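Local coordinates for ESSC (Geobacillus thermodenitrificans, PDB 5FWH), which probably contributes a forkhead-associated module to the membrane-bound FtsK/SpoIIIE-type ATPase that drives substrates through the bacterial type VII secretion system, at residues E92-V106 / D174-L188. Numbering follows the deposited sequence.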
loop_
_atom_site.group_PDB
_atom_site.type_symbol
_atom_site.label_atom_id
_atom_site.label_comp_id
_atom_site.label_asym_id
_atom_site.label_seq_id
_atom_site.Cartn_x
_atom_site.Cartn_y
_atom_site.Cartn_z
ATOM N N GLU A 92 -10.713 -8.869 -0.118
ATOM C CA GLU A 92 -11.563 -7.984 -0.870
ATOM C C GLU A 92 -11.125 -6.526 -0.776
ATOM O O GLU A 92 -10.768 -6.026 0.277
ATOM C CB GLU A 92 -12.989 -8.116 -0.382
ATOM C CG GLU A 92 -14.022 -7.389 -1.256
ATOM C CD GLU A 92 -15.469 -7.494 -0.735
ATOM O OE1 GLU A 92 -15.766 -8.265 0.206
ATOM O OE2 GLU A 92 -16.328 -6.782 -1.275
ATOM N N GLN A 93 -11.219 -5.837 -1.898
ATOM C CA GLN A 93 -10.744 -4.472 -2.018
ATOM C C GLN A 93 -11.597 -3.741 -2.994
ATOM O O GLN A 93 -11.961 -4.338 -4.019
ATOM C CB GLN A 93 -9.279 -4.496 -2.502
ATOM C CG GLN A 93 -8.270 -4.820 -1.389
ATOM C CD GLN A 93 -6.837 -4.474 -1.804
ATOM O OE1 GLN A 93 -6.238 -5.187 -2.612
ATOM N NE2 GLN A 93 -6.288 -3.369 -1.270
ATOM N N ARG A 94 -11.903 -2.465 -2.673
ATOM C CA ARG A 94 -12.712 -1.575 -3.525
ATOM C C ARG A 94 -12.088 -0.242 -3.966
ATOM O O ARG A 94 -11.185 0.315 -3.288
ATOM C CB ARG A 94 -14.072 -1.304 -2.887
ATOM C CG ARG A 94 -14.052 -0.716 -1.479
ATOM C CD ARG A 94 -15.488 -0.659 -0.929
ATOM N NE ARG A 94 -16.320 -1.812 -1.335
ATOM C CZ ARG A 94 -16.679 -2.866 -0.583
ATOM N NH1 ARG A 94 -16.342 -2.988 0.702
ATOM N NH2 ARG A 94 -17.401 -3.830 -1.142
ATOM N N LYS A 95 -12.664 0.274 -5.064
ATOM C CA LYS A 95 -12.081 1.292 -5.920
ATOM C C LYS A 95 -13.043 2.451 -6.103
ATOM O O LYS A 95 -14.171 2.287 -6.600
ATOM C CB LYS A 95 -11.697 0.679 -7.277
ATOM C CG LYS A 95 -10.607 1.470 -8.000
ATOM C CD LYS A 95 -10.026 0.779 -9.223
ATOM C CE LYS A 95 -10.926 0.955 -10.426
ATOM N NZ LYS A 95 -11.071 2.376 -10.846
ATOM N N TYR A 96 -12.589 3.630 -5.696
ATOM C CA TYR A 96 -13.344 4.837 -5.755
ATOM C C TYR A 96 -12.639 5.708 -6.739
ATOM O O TYR A 96 -11.427 5.728 -6.727
ATOM C CB TYR A 96 -13.235 5.540 -4.414
ATOM C CG TYR A 96 -13.824 4.813 -3.288
ATOM C CD1 TYR A 96 -13.100 3.874 -2.614
ATOM C CD2 TYR A 96 -15.144 5.075 -2.899
ATOM C CE1 TYR A 96 -13.660 3.177 -1.593
ATOM C CE2 TYR A 96 -15.708 4.397 -1.870
ATOM C CZ TYR A 96 -14.963 3.450 -1.222
ATOM O OH TYR A 96 -15.523 2.774 -0.192
ATOM N N VAL A 97 -13.353 6.497 -7.502
ATOM C CA VAL A 97 -12.694 7.440 -8.399
ATOM C C VAL A 97 -13.300 8.764 -8.137
ATOM O O VAL A 97 -14.480 8.893 -8.104
ATOM C CB VAL A 97 -12.803 7.074 -9.893
ATOM C CG1 VAL A 97 -12.058 8.092 -10.763
ATOM C CG2 VAL A 97 -12.220 5.688 -10.099
ATOM N N TYR A 98 -12.453 9.742 -7.883
ATOM C CA TYR A 98 -12.882 11.099 -7.627
ATOM C C TYR A 98 -12.463 12.029 -8.728
ATOM O O TYR A 98 -11.314 11.949 -9.230
ATOM C CB TYR A 98 -12.276 11.613 -6.303
ATOM C CG TYR A 98 -12.652 10.688 -5.137
ATOM C CD1 TYR A 98 -13.971 10.652 -4.610
ATOM C CD2 TYR A 98 -11.728 9.803 -4.632
ATOM C CE1 TYR A 98 -14.306 9.792 -3.566
ATOM C CE2 TYR A 98 -12.054 8.962 -3.580
ATOM C CZ TYR A 98 -13.355 8.948 -3.082
ATOM O OH TYR A 98 -13.579 8.076 -2.047
ATOM N N TYR A 99 -13.356 12.963 -9.015
ATOM C CA TYR A 99 -13.106 14.069 -9.930
ATOM C C TYR A 99 -12.540 15.239 -9.126
ATOM O O TYR A 99 -13.168 15.705 -8.193
ATOM C CB TYR A 99 -14.394 14.442 -10.703
ATOM C CG TYR A 99 -14.207 15.646 -11.546
ATOM C CD1 TYR A 99 -13.455 15.562 -12.688
ATOM C CD2 TYR A 99 -14.712 16.877 -11.172
ATOM C CE1 TYR A 99 -13.201 16.677 -13.473
ATOM C CE2 TYR A 99 -14.479 18.014 -11.953
ATOM C CZ TYR A 99 -13.732 17.898 -13.111
ATOM O OH TYR A 99 -13.476 18.973 -13.914
ATOM N N VAL A 100 -11.328 15.676 -9.475
ATOM C CA VAL A 100 -10.630 16.698 -8.728
ATOM C C VAL A 100 -10.117 17.810 -9.655
ATOM O O VAL A 100 -9.227 18.551 -9.281
ATOM C CB VAL A 100 -9.466 16.114 -7.889
ATOM C CG1 VAL A 100 -9.983 15.175 -6.805
ATOM C CG2 VAL A 100 -8.443 15.395 -8.773
ATOM N N GLY A 101 -10.705 17.919 -10.846
ATOM C CA GLY A 101 -10.437 18.996 -11.779
ATOM C C GLY A 101 -10.697 20.422 -11.283
ATOM O O GLY A 101 -10.136 21.378 -11.815
ATOM N N GLN A 102 -11.524 20.573 -10.269
ATOM C CA GLN A 102 -11.712 21.874 -9.658
ATOM C C GLN A 102 -11.016 21.999 -8.328
ATOM O O GLN A 102 -11.392 22.853 -7.573
ATOM C CB GLN A 102 -13.203 22.138 -9.440
ATOM C CG GLN A 102 -14.058 21.813 -10.633
ATOM C CD GLN A 102 -14.244 22.991 -11.545
ATOM O OE1 GLN A 102 -15.372 23.436 -11.758
ATOM N NE2 GLN A 102 -13.148 23.505 -12.089
ATOM N N GLN A 103 -10.027 21.160 -8.036
ATOM C CA GLN A 103 -9.249 21.251 -6.801
ATOM C C GLN A 103 -7.811 21.623 -7.132
ATOM O O GLN A 103 -7.252 21.132 -8.095
ATOM C CB GLN A 103 -9.175 19.891 -6.118
ATOM C CG GLN A 103 -10.495 19.207 -5.791
ATOM C CD GLN A 103 -11.113 19.633 -4.473
ATOM O OE1 GLN A 103 -12.284 20.001 -4.424
ATOM N NE2 GLN A 103 -10.342 19.577 -3.402
ATOM N N SER A 104 -7.201 22.459 -6.310
ATOM C CA SER A 104 -5.745 22.659 -6.347
ATOM C C SER A 104 -4.996 21.955 -5.179
ATOM O O SER A 104 -3.761 21.990 -5.129
ATOM C CB SER A 104 -5.458 24.138 -6.331
ATOM O OG SER A 104 -6.107 24.703 -5.202
ATOM N N GLU A 105 -5.740 21.335 -4.245
ATOM C CA GLU A 105 -5.125 20.689 -3.062
ATOM C C GLU A 105 -6.002 19.556 -2.555
ATOM O O GLU A 105 -7.210 19.704 -2.533
ATOM C CB GLU A 105 -4.927 21.726 -1.960
ATOM C CG GLU A 105 -4.502 21.190 -0.601
ATOM C CD GLU A 105 -2.996 21.163 -0.408
ATOM O OE1 GLU A 105 -2.384 22.242 -0.160
ATOM O OE2 GLU A 105 -2.401 20.063 -0.495
ATOM N N VAL A 106 -5.394 18.401 -2.234
ATOM C CA VAL A 106 -6.080 17.230 -1.613
ATOM C C VAL A 106 -5.264 16.819 -0.375
ATOM O O VAL A 106 -4.071 16.485 -0.495
ATOM C CB VAL A 106 -6.250 16.060 -2.607
ATOM C CG1 VAL A 106 -6.960 14.870 -1.973
ATOM C CG2 VAL A 106 -7.094 16.493 -3.762
ATOM N N ASP A 174 -7.266 15.069 -13.886
ATOM C CA ASP A 174 -8.504 15.452 -13.187
ATOM C C ASP A 174 -9.188 14.294 -12.396
ATOM O O ASP A 174 -10.216 14.523 -11.776
ATOM C CB ASP A 174 -9.484 16.176 -14.164
ATOM C CG ASP A 174 -9.627 15.477 -15.550
ATOM O OD1 ASP A 174 -9.673 14.229 -15.595
ATOM O OD2 ASP A 174 -9.696 16.184 -16.596
ATOM N N LEU A 175 -8.601 13.085 -12.396
ATOM C CA LEU A 175 -9.222 11.891 -11.825
ATOM C C LEU A 175 -8.267 11.061 -10.971
ATOM O O LEU A 175 -7.265 10.520 -11.455
ATOM C CB LEU A 175 -9.798 10.986 -12.916
ATOM C CG LEU A 175 -11.091 11.560 -13.554
ATOM C CD1 LEU A 175 -10.975 11.648 -15.055
ATOM C CD2 LEU A 175 -12.339 10.761 -13.202
ATOM N N LEU A 176 -8.680 10.863 -9.721
ATOM C CA LEU A 176 -7.861 10.215 -8.710
ATOM C C LEU A 176 -8.539 8.951 -8.220
ATOM O O LEU A 176 -9.664 9.028 -7.710
ATOM C CB LEU A 176 -7.642 11.188 -7.565
ATOM C CG LEU A 176 -6.943 10.595 -6.365
ATOM C CD1 LEU A 176 -5.521 10.224 -6.769
ATOM C CD2 LEU A 176 -7.016 11.592 -5.234
ATOM N N ALA A 177 -7.884 7.807 -8.418
ATOM C CA ALA A 177 -8.439 6.548 -8.013
ATOM C C ALA A 177 -7.749 6.125 -6.765
ATOM O O ALA A 177 -6.518 6.255 -6.626
ATOM C CB ALA A 177 -8.321 5.493 -9.074
ATOM N N VAL A 178 -8.566 5.730 -5.821
ATOM C CA VAL A 178 -8.134 5.249 -4.527
ATOM C C VAL A 178 -8.570 3.825 -4.275
ATOM O O VAL A 178 -9.740 3.573 -4.410
ATOM C CB VAL A 178 -8.749 6.130 -3.438
ATOM C CG1 VAL A 178 -8.296 5.641 -2.049
ATOM C CG2 VAL A 178 -8.372 7.559 -3.744
ATOM N N THR A 179 -7.673 2.884 -3.955
ATOM C CA THR A 179 -8.114 1.500 -3.702
ATOM C C THR A 179 -7.747 1.179 -2.285
ATOM O O THR A 179 -6.693 1.592 -1.825
ATOM C CB THR A 179 -7.514 0.499 -4.683
ATOM O OG1 THR A 179 -7.878 0.957 -5.977
ATOM C CG2 THR A 179 -8.085 -0.904 -4.482
ATOM N N SER A 180 -8.630 0.455 -1.620
ATOM C CA SER A 180 -8.580 0.310 -0.191
ATOM C C SER A 180 -9.327 -0.924 0.197
ATOM O O SER A 180 -10.353 -1.234 -0.369
ATOM C CB SER A 180 -9.307 1.457 0.473
ATOM O OG SER A 180 -9.199 1.365 1.867
ATOM N N SER A 181 -8.854 -1.564 1.243
ATOM C CA SER A 181 -9.601 -2.636 1.878
ATOM C C SER A 181 -10.734 -2.143 2.753
ATOM O O SER A 181 -11.526 -2.946 3.132
ATOM C CB SER A 181 -8.679 -3.613 2.643
ATOM O OG SER A 181 -7.430 -3.024 2.988
ATOM N N GLU A 182 -10.841 -0.856 3.058
ATOM C CA GLU A 182 -12.016 -0.344 3.782
ATOM C C GLU A 182 -12.723 0.639 2.889
ATOM O O GLU A 182 -12.106 1.138 1.935
ATOM C CB GLU A 182 -11.605 0.395 5.034
ATOM C CG GLU A 182 -10.344 -0.119 5.689
ATOM C CD GLU A 182 -10.127 0.443 7.091
ATOM O OE1 GLU A 182 -10.868 1.371 7.506
ATOM O OE2 GLU A 182 -9.206 -0.051 7.792
ATOM N N GLU A 183 -13.992 0.943 3.202
ATOM C CA GLU A 183 -14.664 2.083 2.587
ATOM C C GLU A 183 -13.843 3.388 2.899
ATOM O O GLU A 183 -13.303 3.617 4.021
ATOM C CB GLU A 183 -16.166 2.226 2.983
ATOM C CG GLU A 183 -17.171 1.285 2.281
ATOM C CD GLU A 183 -18.216 1.992 1.389
ATOM O OE1 GLU A 183 -17.856 2.613 0.358
ATOM O OE2 GLU A 183 -19.427 1.931 1.696
ATOM N N VAL A 184 -13.691 4.194 1.865
ATOM C CA VAL A 184 -12.962 5.424 1.960
ATOM C C VAL A 184 -13.973 6.505 2.303
ATOM O O VAL A 184 -15.050 6.527 1.748
ATOM C CB VAL A 184 -12.340 5.735 0.605
ATOM C CG1 VAL A 184 -11.704 7.096 0.611
ATOM C CG2 VAL A 184 -11.293 4.673 0.318
ATOM N N VAL A 185 -13.578 7.416 3.174
ATOM C CA VAL A 185 -14.389 8.547 3.548
ATOM C C VAL A 185 -13.784 9.768 2.935
ATOM O O VAL A 185 -12.597 10.060 3.158
ATOM C CB VAL A 185 -14.424 8.697 5.062
ATOM C CG1 VAL A 185 -15.349 9.865 5.469
ATOM C CG2 VAL A 185 -14.891 7.380 5.679
ATOM N N SER A 186 -14.600 10.435 2.113
ATOM C CA SER A 186 -14.146 11.546 1.312
ATOM C C SER A 186 -15.167 12.646 1.173
ATOM O O SER A 186 -16.326 12.400 0.952
ATOM C CB SER A 186 -13.737 11.075 -0.118
ATOM O OG SER A 186 -12.913 12.096 -0.725
ATOM N N SER A 187 -14.701 13.877 1.196
ATOM C CA SER A 187 -15.544 15.006 0.794
ATOM C C SER A 187 -15.405 15.325 -0.687
ATOM O O SER A 187 -15.911 16.324 -1.110
ATOM C CB SER A 187 -15.166 16.216 1.627
ATOM O OG SER A 187 -13.850 16.567 1.348
ATOM N N LEU A 188 -14.710 14.501 -1.471
ATOM C CA LEU A 188 -14.492 14.792 -2.899
ATOM C C LEU A 188 -15.680 14.342 -3.737
ATOM O O LEU A 188 -16.465 13.544 -3.287
ATOM C CB LEU A 188 -13.226 14.105 -3.412
ATOM C CG LEU A 188 -11.908 14.636 -2.798
ATOM C CD1 LEU A 188 -10.770 13.667 -3.018
ATOM C CD2 LEU A 188 -11.538 15.995 -3.335
HETATM O O HOH W 1 -5.079 -1.342 -2.201
HETATM O O HOH W 2 -15.748 8.198 -0.655
#
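Y98 and Y96 lean from strand 94-99 over the neighbouring antiparallel strand 175-180 toward the chain that returns through 182-188. The backbones pair in regular alternation: R94 with S180, Y96 with V178 and Y98 with L176 are hydrogen-bonded pairs, and V100 N adds a nearly straight bond to D174 O (2.8 Å).

The tight side carries both tyrosines, L176, V178 and S180. With CG anti to its carbonyl carbon (chi1 -57°), Y98 turns its edge to V178 CG2 and has S186 OG over one face, toward the rim; that OG is hydrogen-bonded to D115 O and accepts from L188 N in an ST turn. L188 CB lies 3.7 Å from Y98 CD1, and the leucine's methyls spread on to V100, V106 and Q103. Y98 OH donates to a water in the ring plane (OH to water O 2.6 Å), which in turn donates to V184 O. Cut back to alanine, Y98 would probably leave L188 and S186 without the ring they pack on and the water without its phenol donor.

Y96 takes V184 CB over one face, 3.9 Å from the ring centroid, and V184 N donates to its OH (3.1 Å). E183 OE1, its carboxylate nearly coplanar with the ring, is modelled only 2.4 Å from Y96 OH, so the detail of that bond is doubtful.

The other side, bearing K95, V97, Y99, L175, A177 and T179, is more thinly packed between the two strands. V97 CG1 touches L175 CD2 at 3.6 Å, and K95 crosses T179 with its CG 3.4 Å from OG1, its chain bending beyond.

Paired backbones thus join two neighbouring strands of the sheet in this FHA domain, and the two tyrosine hydroxyls satisfy V184 N directly and V184 O through a water, tying the returning chain to the sheet.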